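Local coordinates for protein BtGH115A (Bacteroides thetaiotaomicron, PDB 5BY3) that removes 4-O-methyl-glucuronic acid side groups from decorated arabinogalactans, acting as a family GH115 alpha-glucuronidase, at residues A[172-177]-A[435-440]; A[403-408]-A[613-618]; A[441-446]-A[488-493]; A[497-502]-A[623-628]. All blocks are in the same frame, centred on the assembly; numbering follows the deposited sequence.

Contact 1. Residues A[172-177]-A[435-440]; sequences WGLMPW and GDIKPA. With NI (nickel (II) ion), chain C.
L174 and D436 mark the closest approach of the two backbones, their CA atoms 4.9 Å apart. L174 opens helix 174-182, with G173 as its N-cap, while 435-440 is an irregular turn leaving strand 429-433 and heading for helix 441-452. D436 points its carboxylate at the start of the helix. L174 N donates to D436 OD1 over 2.8 Å and almost straight, at 168°, although it meets the oxygen from well above the carboxylate plane. G173 CA sits 3.4 Å from the same OD1, and a side chain on that glycine would collide with the oxygen. The apolar part is a slanting crossing of two branched side chains: with L174 CG turned anti to the backbone N (chi1 -168°), CD1 meets I437 CD1 at 3.9 Å. The other carboxylate oxygen, D436 OD2, binds nickel at 2.4 Å; L404 O is a further ligand. Water 1, also bound to nickel, accepts from D436 N and donates to K438 O. The carboxylate is therefore split between two tasks, OD1 held by a helix-start N-H and OD2 by the metal, which fixes its rotation and ties the loops after the first and last barrel strands to one nickel site.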
# COMPACT_ATOMS: atom_id res chain seq x y z
N TRP A 172 10.26 0.46 15.15
CA TRP A 172 11.59 1.00 14.76
C TRP A 172 11.52 2.30 13.97
O TRP A 172 12.47 2.69 13.32
CB TRP A 172 12.42 -0.05 13.99
CG TRP A 172 12.44 -1.35 14.68
CD1 TRP A 172 13.35 -1.77 15.60
CD2 TRP A 172 11.46 -2.42 14.56
NE1 TRP A 172 13.02 -3.03 16.07
CE2 TRP A 172 11.86 -3.44 15.47
CE3 TRP A 172 10.30 -2.59 13.81
CZ2 TRP A 172 11.13 -4.64 15.63
CZ3 TRP A 172 9.57 -3.79 13.96
CH2 TRP A 172 10.00 -4.80 14.86
N GLY A 173 10.40 3.00 14.06
CA GLY A 173 10.22 4.23 13.30
C GLY A 173 9.17 5.16 13.84
O GLY A 173 9.47 6.08 14.60
N LEU A 174 7.91 4.93 13.47
CA LEU A 174 6.89 5.88 13.86
C LEU A 174 6.64 5.90 15.36
O LEU A 174 6.39 6.98 15.91
CB LEU A 174 5.61 5.75 13.04
CG LEU A 174 4.56 6.85 13.17
CD1 LEU A 174 3.73 6.94 11.92
CD2 LEU A 174 3.66 6.58 14.35
N MSE A 175 6.77 4.75 16.04
CA MSE A 175 6.58 4.81 17.53
C MSE A 175 7.68 5.65 18.21
O MSE A 175 7.33 6.67 18.80
CB MSE A 175 6.25 3.48 18.24
CG MSE A 175 5.79 3.71 19.68
SE MSE A 175 7.36 3.94 20.88
CE MSE A 175 8.15 2.15 20.95
N PRO A 176 8.97 5.30 18.09
CA PRO A 176 10.02 6.12 18.77
C PRO A 176 10.06 7.56 18.27
O PRO A 176 10.29 8.47 19.06
CB PRO A 176 11.34 5.41 18.46
CG PRO A 176 11.05 4.46 17.35
CD PRO A 176 9.57 4.18 17.34
N TRP A 177 9.81 7.78 16.99
CA TRP A 177 9.75 9.13 16.47
C TRP A 177 8.68 9.97 17.18
O TRP A 177 8.93 11.11 17.58
CB TRP A 177 9.54 9.12 14.96
CG TRP A 177 9.24 10.44 14.44
CD1 TRP A 177 10.14 11.46 14.21
CD2 TRP A 177 7.95 10.95 14.08
NE1 TRP A 177 9.47 12.56 13.73
CE2 TRP A 177 8.12 12.28 13.66
CE3 TRP A 177 6.65 10.41 14.10
CZ2 TRP A 177 7.06 13.09 13.23
CZ3 TRP A 177 5.57 11.23 13.67
CH2 TRP A 177 5.79 12.55 13.25
N GLY A 435 3.25 0.48 7.38
CA GLY A 435 4.40 0.49 8.27
C GLY A 435 4.41 1.80 9.05
O GLY A 435 3.42 2.13 9.73
N ASP A 436 5.51 2.55 8.90
CA ASP A 436 5.72 3.86 9.58
C ASP A 436 5.27 5.05 8.75
O ASP A 436 5.65 6.18 9.07
CB ASP A 436 7.21 4.07 9.89
CG ASP A 436 7.84 2.89 10.59
OD1 ASP A 436 7.59 2.73 11.81
OD2 ASP A 436 8.62 2.15 9.95
N ILE A 437 4.48 4.81 7.69
CA ILE A 437 4.16 5.81 6.64
C ILE A 437 5.41 6.13 5.77
O ILE A 437 5.47 5.72 4.62
CB ILE A 437 3.50 7.13 7.16
CG1 ILE A 437 2.25 6.83 8.05
CG2 ILE A 437 3.26 8.10 6.00
CD1 ILE A 437 1.68 8.04 8.80
N LYS A 438 6.40 6.83 6.32
CA LYS A 438 7.66 7.06 5.59
C LYS A 438 8.42 5.71 5.59
O LYS A 438 8.46 5.07 6.63
CB LYS A 438 8.46 8.23 6.21
CG LYS A 438 7.59 9.50 6.38
CD LYS A 438 8.27 10.67 7.10
CE LYS A 438 9.44 11.22 6.32
NZ LYS A 438 9.08 11.64 4.93
N PRO A 439 8.99 5.24 4.48
CA PRO A 439 9.18 6.01 3.26
C PRO A 439 8.39 5.41 2.06
O PRO A 439 8.98 5.04 1.05
CB PRO A 439 10.68 5.82 3.04
CG PRO A 439 10.91 4.35 3.38
CD PRO A 439 9.93 4.10 4.55
N ALA A 440 7.08 5.30 2.20
CA ALA A 440 6.15 4.71 1.23
C ALA A 440 5.23 5.76 0.68
O ALA A 440 4.13 5.43 0.15
CB ALA A 440 5.30 3.64 1.92
NI NI C . 9.20 0.66 8.17
O HOH W 1 7.58 2.23 7.03
O HOH W 2 10.59 -0.10 10.08

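Contact 2. Residues A[403-408]-A[613-618]; sequences HLWLST and RMMDFK. With NI (nickel (II) ion), chain C.
W405 carries its indole toward 613-618 because CG lies anti to the backbone N (chi1 171°), and bends at both chi2 and chi3 bring the selenium of M615, a selenomethionine, to that indole. SE comes in at the edge of the ring, near its plane, 3.6 Å from W405 CD1: a Met-aromatic contact with selenium in place of sulfur. F617 takes a face instead. Its CA stands 4.1 Å from the centroid of the W405 five-membered ring and only 26° off the normal, a CH-pi contact, and F617 CB follows at 4.0 Å from W405 CE2. Against the opposite face lies the chain's own L406 CG, so the indole is sandwiched. Its NE1 hydrogen-bonds to Y561 OH of helix 552-580. With W405 cut back to an alanine, L406 and F617 would probably be left with a gap between them, the selenium without its aromatic edge and the Y561 hydroxyl without its indole partner. Just beyond the indole, D616 OD1 accepts from K618 N at 2.8 Å, an Asx turn that shapes the loop. L404 O, one residue before the tryptophan, binds nickel at 2.4 Å. The arrangement is that of a TIM-barrel strand-end loop: the loop following strand 388-393 contributes a metal ligand, and its tryptophan packs against 613-618, in the loop that follows helix 587-603.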
# COMPACT_ATOMS: atom_id res chain seq x y z
N HIS A 403 9.67 -7.14 4.82
CA HIS A 403 10.06 -5.94 4.12
C HIS A 403 9.61 -4.74 4.92
O HIS A 403 8.46 -4.30 4.81
CB HIS A 403 9.56 -5.90 2.67
CG HIS A 403 8.13 -6.29 2.47
ND1 HIS A 403 7.68 -7.59 2.61
CD2 HIS A 403 7.04 -5.55 2.10
CE1 HIS A 403 6.38 -7.64 2.33
NE2 HIS A 403 5.97 -6.41 2.05
N LEU A 404 10.51 -4.22 5.76
CA LEU A 404 10.15 -3.12 6.67
C LEU A 404 11.03 -1.89 6.58
O LEU A 404 10.75 -0.88 7.25
CB LEU A 404 10.22 -3.59 8.13
CG LEU A 404 9.26 -4.66 8.64
CD1 LEU A 404 9.66 -5.01 10.06
CD2 LEU A 404 7.86 -4.08 8.62
N TRP A 405 12.11 -1.97 5.80
CA TRP A 405 13.03 -0.85 5.81
C TRP A 405 12.68 0.22 4.80
O TRP A 405 12.37 1.36 5.18
CB TRP A 405 14.43 -1.35 5.69
CG TRP A 405 15.48 -0.32 5.48
CD1 TRP A 405 15.58 0.93 6.05
CD2 TRP A 405 16.64 -0.48 4.66
NE1 TRP A 405 16.73 1.55 5.63
CE2 TRP A 405 17.40 0.70 4.78
CE3 TRP A 405 17.10 -1.51 3.82
CZ2 TRP A 405 18.60 0.90 4.08
CZ3 TRP A 405 18.29 -1.32 3.12
CH2 TRP A 405 19.01 -0.12 3.24
N LEU A 406 12.70 -0.18 3.52
CA LEU A 406 12.33 0.65 2.40
C LEU A 406 11.03 0.14 1.76
O LEU A 406 10.60 -1.00 1.98
CB LEU A 406 13.46 0.65 1.37
CG LEU A 406 14.80 1.21 1.89
CD1 LEU A 406 15.92 0.98 0.87
CD2 LEU A 406 14.67 2.69 2.27
N SER A 407 10.41 1.01 1.00
CA SER A 407 9.16 0.75 0.40
C SER A 407 9.40 0.66 -1.09
O SER A 407 9.45 1.69 -1.80
CB SER A 407 8.21 1.93 0.70
OG SER A 407 7.13 1.94 -0.23
N THR A 408 9.51 -0.57 -1.57
CA THR A 408 9.93 -0.77 -2.89
C THR A 408 8.97 -1.56 -3.78
O THR A 408 9.33 -1.97 -4.92
CB THR A 408 11.35 -1.39 -2.90
OG1 THR A 408 11.35 -2.70 -2.29
CG2 THR A 408 12.34 -0.45 -2.23
N ARG A 613 14.95 9.44 14.56
CA ARG A 613 14.39 8.10 14.92
C ARG A 613 13.40 7.44 13.94
O ARG A 613 13.10 6.25 14.10
CB ARG A 613 13.71 8.11 16.30
CG ARG A 613 14.58 8.59 17.44
CD ARG A 613 13.79 8.62 18.73
NE ARG A 613 14.73 8.51 19.84
CZ ARG A 613 15.34 9.54 20.41
NH1 ARG A 613 15.07 10.79 19.99
NH2 ARG A 613 16.20 9.32 21.40
N MSE A 614 12.85 8.19 12.98
CA MSE A 614 11.93 7.65 11.98
C MSE A 614 12.56 6.59 11.11
O MSE A 614 11.84 5.76 10.57
CB MSE A 614 11.42 8.82 11.16
CG MSE A 614 10.42 8.52 10.05
SE MSE A 614 8.83 7.47 10.55
CE MSE A 614 7.58 8.96 10.64
N MSE A 615 13.89 6.59 10.98
CA MSE A 615 14.60 5.67 10.07
C MSE A 615 15.61 4.83 10.77
O MSE A 615 16.55 5.34 11.40
CB MSE A 615 15.29 6.37 8.92
CG MSE A 615 15.88 5.38 7.90
SE MSE A 615 14.50 4.22 7.09
CE MSE A 615 13.57 5.66 6.10
N ASP A 616 15.41 3.52 10.64
CA ASP A 616 16.27 2.54 11.29
C ASP A 616 16.67 1.56 10.22
O ASP A 616 15.82 0.87 9.66
CB ASP A 616 15.50 1.85 12.43
CG ASP A 616 16.33 0.86 13.19
OD1 ASP A 616 17.34 0.38 12.65
OD2 ASP A 616 15.97 0.53 14.36
N PHE A 617 17.96 1.51 9.91
CA PHE A 617 18.40 0.65 8.83
C PHE A 617 18.56 -0.83 9.23
O PHE A 617 18.91 -1.67 8.39
CB PHE A 617 19.62 1.26 8.08
CG PHE A 617 20.96 1.16 8.80
CD1 PHE A 617 21.41 2.18 9.65
CD2 PHE A 617 21.84 0.09 8.54
CE1 PHE A 617 22.67 2.11 10.28
CE2 PHE A 617 23.10 0.03 9.15
CZ PHE A 617 23.52 1.04 10.02
N LYS A 618 18.29 -1.13 10.52
CA LYS A 618 18.31 -2.50 11.08
C LYS A 618 16.97 -2.90 11.73
O LYS A 618 17.00 -3.50 12.82
CB LYS A 618 19.46 -2.71 12.08
CG LYS A 618 20.74 -1.94 11.75
CD LYS A 618 21.92 -2.32 12.65
CE LYS A 618 22.74 -3.44 12.02
NZ LYS A 618 23.92 -3.74 12.87
NI NI C . 9.20 0.66 8.17
O HOH W 2 10.59 -0.10 10.08
O HOH W 1 7.58 2.23 7.03

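Contact 3. Residues A[441-446]-A[488-493]; sequences EYQIEL and EHYRLA
Y490 reaches from helix 476-495 to Y442 and Q443 of helix 441-452, bridging two backbones whose nearest CA atoms, those of Q443 and Y490, are still 11.0 Å apart. The van der Waals contacts are few. Y490 OH ends 4.0 Å from Y442 CD2, approaching that ring obliquely, and Y490 CE1 meets Q443 NE2 at 3.7 Å. Q443 and Y490 extend from opposite directions, the amide and phenol planes turned 69° against each other. A bend at chi2 of Q443 (91°) swings the amide over to the tyrosine. P411, at the start of helix 411-423, packs against both tyrosines. Hydrogen bonding is directed elsewhere: Q443 OE1 pairs with S407 OG and NE2 with M409 O, while Y442 OH bonds to H465 ND1 and the Y442 ring meets W469 edge-to-face. A salt bridge within the second helix joins R491 NH1 to E488 OE1, one turn earlier, at 2.7 Å; the carboxylate oxygen is met on its syn side, in the guanidinium plane. R491 NE goes on to Y665 O. The polar ends of Y442 and Q443, though buried, are thus satisfied by third parties, so Y490 joins the two helices by its hydroxyl and CE1 in plain packing, and the glutamine amide, gripped at both ends by the loop ahead of helix 411-423, is kept from turning over.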
# COMPACT_ATOMS: atom_id res chain seq x y z
N GLU A 441 5.63 7.03 0.87
CA GLU A 441 4.86 8.18 0.47
C GLU A 441 4.23 8.02 -0.92
O GLU A 441 3.04 8.30 -1.15
CB GLU A 441 5.75 9.41 0.45
CG GLU A 441 6.33 9.82 1.81
CD GLU A 441 7.76 9.34 2.05
OE1 GLU A 441 8.25 8.44 1.33
OE2 GLU A 441 8.40 9.89 2.98
N TYR A 442 5.03 7.55 -1.87
CA TYR A 442 4.53 7.46 -3.20
C TYR A 442 3.43 6.37 -3.32
O TYR A 442 2.31 6.70 -3.78
CB TYR A 442 5.65 7.27 -4.26
CG TYR A 442 5.00 7.13 -5.62
CD1 TYR A 442 4.35 8.22 -6.21
CD2 TYR A 442 4.92 5.88 -6.26
CE1 TYR A 442 3.69 8.08 -7.41
CE2 TYR A 442 4.25 5.75 -7.48
CZ TYR A 442 3.65 6.86 -8.04
OH TYR A 442 2.98 6.78 -9.22
N GLN A 443 3.73 5.13 -2.91
CA GLN A 443 2.74 4.02 -3.01
C GLN A 443 1.40 4.32 -2.32
O GLN A 443 0.33 3.99 -2.85
CB GLN A 443 3.30 2.69 -2.49
CG GLN A 443 4.48 2.10 -3.29
CD GLN A 443 5.87 2.54 -2.80
OE1 GLN A 443 6.01 3.52 -2.05
NE2 GLN A 443 6.91 1.82 -3.23
N ILE A 444 1.49 5.00 -1.17
CA ILE A 444 0.36 5.40 -0.37
C ILE A 444 -0.50 6.34 -1.21
O ILE A 444 -1.72 6.17 -1.27
CB ILE A 444 0.81 6.06 0.95
CG1 ILE A 444 1.50 5.03 1.87
CG2 ILE A 444 -0.36 6.74 1.68
CD1 ILE A 444 2.29 5.63 3.03
N GLU A 445 0.11 7.31 -1.86
CA GLU A 445 -0.68 8.27 -2.60
C GLU A 445 -1.28 7.61 -3.85
O GLU A 445 -2.43 7.90 -4.23
CB GLU A 445 0.14 9.50 -2.97
CG GLU A 445 -0.69 10.61 -3.59
CD GLU A 445 0.09 11.89 -3.82
OE1 GLU A 445 1.08 12.14 -3.10
OE2 GLU A 445 -0.31 12.66 -4.72
N LEU A 446 -0.53 6.72 -4.48
CA LEU A 446 -1.07 5.94 -5.58
C LEU A 446 -2.34 5.17 -5.12
O LEU A 446 -3.40 5.33 -5.70
CB LEU A 446 -0.02 4.99 -6.15
CG LEU A 446 -0.43 4.10 -7.35
CD1 LEU A 446 -0.94 4.91 -8.56
CD2 LEU A 446 0.75 3.19 -7.71
N GLU A 488 13.58 2.36 -12.62
CA GLU A 488 14.57 1.32 -12.56
C GLU A 488 14.72 0.79 -11.17
O GLU A 488 14.97 -0.39 -11.02
CB GLU A 488 15.92 1.77 -13.12
CG GLU A 488 15.96 1.71 -14.64
CD GLU A 488 15.85 0.29 -15.15
OE1 GLU A 488 16.82 -0.46 -14.84
OE2 GLU A 488 14.81 -0.03 -15.85
N HIS A 489 14.54 1.68 -10.18
CA HIS A 489 14.49 1.40 -8.73
C HIS A 489 13.44 0.35 -8.44
O HIS A 489 13.74 -0.71 -7.84
CB HIS A 489 14.16 2.68 -8.00
CG HIS A 489 14.19 2.59 -6.51
ND1 HIS A 489 15.33 2.27 -5.80
CD2 HIS A 489 13.24 2.87 -5.58
CE1 HIS A 489 15.07 2.30 -4.51
NE2 HIS A 489 13.81 2.67 -4.34
N TYR A 490 12.21 0.59 -8.90
CA TYR A 490 11.12 -0.33 -8.61
C TYR A 490 11.25 -1.69 -9.33
O TYR A 490 10.82 -2.73 -8.82
CB TYR A 490 9.78 0.32 -8.89
CG TYR A 490 9.50 1.53 -8.04
CD1 TYR A 490 9.68 1.48 -6.65
CD2 TYR A 490 9.05 2.71 -8.59
CE1 TYR A 490 9.40 2.58 -5.84
CE2 TYR A 490 8.78 3.83 -7.79
CZ TYR A 490 8.95 3.75 -6.41
OH TYR A 490 8.71 4.85 -5.59
N ARG A 491 11.91 -1.68 -10.46
CA ARG A 491 12.04 -2.86 -11.28
C ARG A 491 13.11 -3.80 -10.71
O ARG A 491 12.91 -5.03 -10.64
CB ARG A 491 12.34 -2.44 -12.73
CG ARG A 491 12.79 -3.55 -13.63
CD ARG A 491 13.73 -3.02 -14.71
NE ARG A 491 14.50 -4.17 -15.07
CZ ARG A 491 15.81 -4.23 -15.14
NH1 ARG A 491 16.55 -3.17 -14.95
NH2 ARG A 491 16.37 -5.39 -15.44
N LEU A 492 14.21 -3.22 -10.23
CA LEU A 492 15.27 -4.00 -9.64
C LEU A 492 14.90 -4.53 -8.24
O LEU A 492 15.35 -5.63 -7.84
CB LEU A 492 16.55 -3.19 -9.61
CG LEU A 492 17.28 -2.86 -10.92
CD1 LEU A 492 18.07 -1.60 -10.67
CD2 LEU A 492 18.20 -3.95 -11.47
N ALA A 493 14.09 -3.75 -7.50
CA ALA A 493 13.53 -4.15 -6.20
C ALA A 493 12.50 -5.28 -6.37
O ALA A 493 12.45 -6.17 -5.54
CB ALA A 493 12.92 -2.99 -5.49

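Contact 4. Residues A[497-502]-A[623-628]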
# COMPACT_ATOMS: atom_id res chain seq x y z
N LYS A 497 14.04 -7.38 -3.51
CA LYS A 497 14.02 -6.27 -2.56
C LYS A 497 15.35 -6.16 -1.82
O LYS A 497 16.05 -7.16 -1.63
CB LYS A 497 12.90 -6.49 -1.57
CG LYS A 497 11.51 -6.29 -2.15
CD LYS A 497 10.39 -6.27 -1.11
CE LYS A 497 9.22 -5.34 -1.49
NZ LYS A 497 8.33 -5.78 -2.62
N PRO A 498 15.73 -4.94 -1.40
CA PRO A 498 16.91 -4.78 -0.55
C PRO A 498 16.98 -5.76 0.62
O PRO A 498 18.00 -6.42 0.79
CB PRO A 498 16.77 -3.37 -0.03
CG PRO A 498 16.19 -2.67 -1.22
CD PRO A 498 15.19 -3.62 -1.80
N GLU A 499 15.89 -5.87 1.37
CA GLU A 499 15.76 -6.75 2.51
C GLU A 499 15.87 -8.22 2.18
O GLU A 499 16.26 -8.97 3.05
CB GLU A 499 14.43 -6.49 3.24
CG GLU A 499 14.29 -5.09 3.81
CD GLU A 499 13.58 -4.14 2.86
OE1 GLU A 499 13.67 -4.41 1.65
OE2 GLU A 499 12.96 -3.11 3.30
N PHE A 500 15.57 -8.64 0.94
CA PHE A 500 15.77 -10.05 0.47
C PHE A 500 17.18 -10.41 -0.09
O PHE A 500 17.42 -11.56 -0.52
CB PHE A 500 14.71 -10.50 -0.56
CG PHE A 500 13.28 -10.13 -0.24
CD1 PHE A 500 12.86 -9.81 1.06
CD2 PHE A 500 12.32 -10.14 -1.29
CE1 PHE A 500 11.52 -9.43 1.30
CE2 PHE A 500 10.98 -9.81 -1.04
CZ PHE A 500 10.57 -9.45 0.26
N MSE A 501 18.12 -9.47 -0.07
CA MSE A 501 19.42 -9.66 -0.78
C MSE A 501 20.37 -10.57 -0.07
O MSE A 501 21.38 -10.95 -0.64
CB MSE A 501 20.16 -8.34 -1.03
CG MSE A 501 19.44 -7.52 -2.10
SE MSE A 501 19.46 -8.44 -3.83
CE MSE A 501 21.39 -8.68 -4.03
N GLY A 502 20.06 -10.92 1.19
CA GLY A 502 20.82 -11.93 1.92
C GLY A 502 20.43 -13.36 1.59
O GLY A 502 21.15 -14.31 1.99
N PRO A 623 19.38 -10.52 10.60
CA PRO A 623 20.80 -10.74 10.23
C PRO A 623 21.20 -10.00 8.94
O PRO A 623 22.28 -9.36 8.90
CB PRO A 623 20.87 -12.27 10.04
CG PRO A 623 19.79 -12.79 10.89
CD PRO A 623 18.67 -11.80 10.77
N VAL A 624 20.32 -10.06 7.93
CA VAL A 624 20.55 -9.37 6.66
C VAL A 624 21.04 -7.90 6.81
O VAL A 624 21.79 -7.44 5.94
CB VAL A 624 19.33 -9.51 5.71
CG1 VAL A 624 18.17 -8.62 6.13
CG2 VAL A 624 19.69 -9.22 4.26
N PHE A 625 20.65 -7.18 7.89
CA PHE A 625 21.01 -5.76 8.05
C PHE A 625 22.38 -5.52 8.70
O PHE A 625 22.81 -4.36 8.83
CB PHE A 625 19.94 -4.96 8.83
CG PHE A 625 18.55 -5.07 8.26
CD1 PHE A 625 18.21 -4.48 7.03
CD2 PHE A 625 17.57 -5.78 8.94
CE1 PHE A 625 16.94 -4.60 6.49
CE2 PHE A 625 16.27 -5.89 8.40
CZ PHE A 625 15.96 -5.29 7.19
N ASN A 626 23.03 -6.58 9.14
CA ASN A 626 24.34 -6.47 9.81
C ASN A 626 25.49 -6.30 8.81
O ASN A 626 25.30 -6.52 7.61
CB ASN A 626 24.60 -7.74 10.63
CG ASN A 626 23.68 -7.87 11.83
OD1 ASN A 626 23.36 -8.99 12.23
ND2 ASN A 626 23.27 -6.74 12.41
N ARG A 627 26.70 -5.98 9.28
CA ARG A 627 27.88 -6.20 8.41
C ARG A 627 27.89 -7.68 8.17
O ARG A 627 27.47 -8.46 9.03
CB ARG A 627 29.20 -5.82 9.03
CG ARG A 627 29.50 -4.36 9.08
CD ARG A 627 30.70 -4.10 10.00
NE ARG A 627 30.90 -2.65 10.12
CZ ARG A 627 30.43 -1.88 11.11
NH1 ARG A 627 29.73 -2.38 12.13
NH2 ARG A 627 30.67 -0.57 11.05
N VAL A 628 28.39 -8.07 7.01
CA VAL A 628 28.39 -9.47 6.62
C VAL A 628 29.54 -10.26 7.28
O VAL A 628 30.72 -9.85 7.23
CB VAL A 628 28.41 -9.61 5.09
CG1 VAL A 628 28.47 -11.07 4.69
CG2 VAL A 628 27.16 -9.00 4.49
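E499 and G502 face V624 and F625 across a contact of side-chain carbons packed on each other and on backbone atoms. In the methyl-to-backbone packing, V624 sets both methyls against the other loop: CG1 lies 3.6 Å from E499 O, and CG2 touches G502 N at 3.5 Å. A side chain at G502 would run into that CG2; its absence lets the loop come this close. The apolar part is the ring edge of F625, with CZ 3.8 Å from E499 CG, near the ring plane; V624 CG1 rests over the centre of the same ring. The carboxylate of E499 stands steeply to the phenyl, their planes 79° apart, and the bend at chi2 (93°) turns it away from the aromatic. The polar contacts lead out of the pair. E499 OE2 accepts from both W405 N and L406 N, and K572 NZ bonds to V624 O and N626 O, at and just after the 3-10 turn. The side chain of E499 is thus divided: its methylene is wedged at a phenyl edge while one oxygen grips two amides. Since W405 N belongs to the peptide whose carbonyl, L404 O, binds nickel, this buried glutamate is a second-shell residue that probably polarises that carbonyl toward the metal.

Contacts 1 and 2 are immediate neighbours, their centres about 8 Å apart. They alternate along the chain and meet at one nickel, on the side of the eight-stranded parallel barrel where loops following strands 162-166, 388-393 and 429-433 gather. Contact 4, centred about 12 Å from contact 2, also alternates with it: both draw their second segments from the loop between helix 587-603 and strand 646-647. Contact 3 lies some 14 Å from contact 2 and falls within the chain that contact 2 spans; helix 441-452 continues from contact 1, and helix 476-495 runs on to contact 4. Loop 403-408 touches all three other contacts, which places the barrel loops and the helices that follow the barrel about the same metal site.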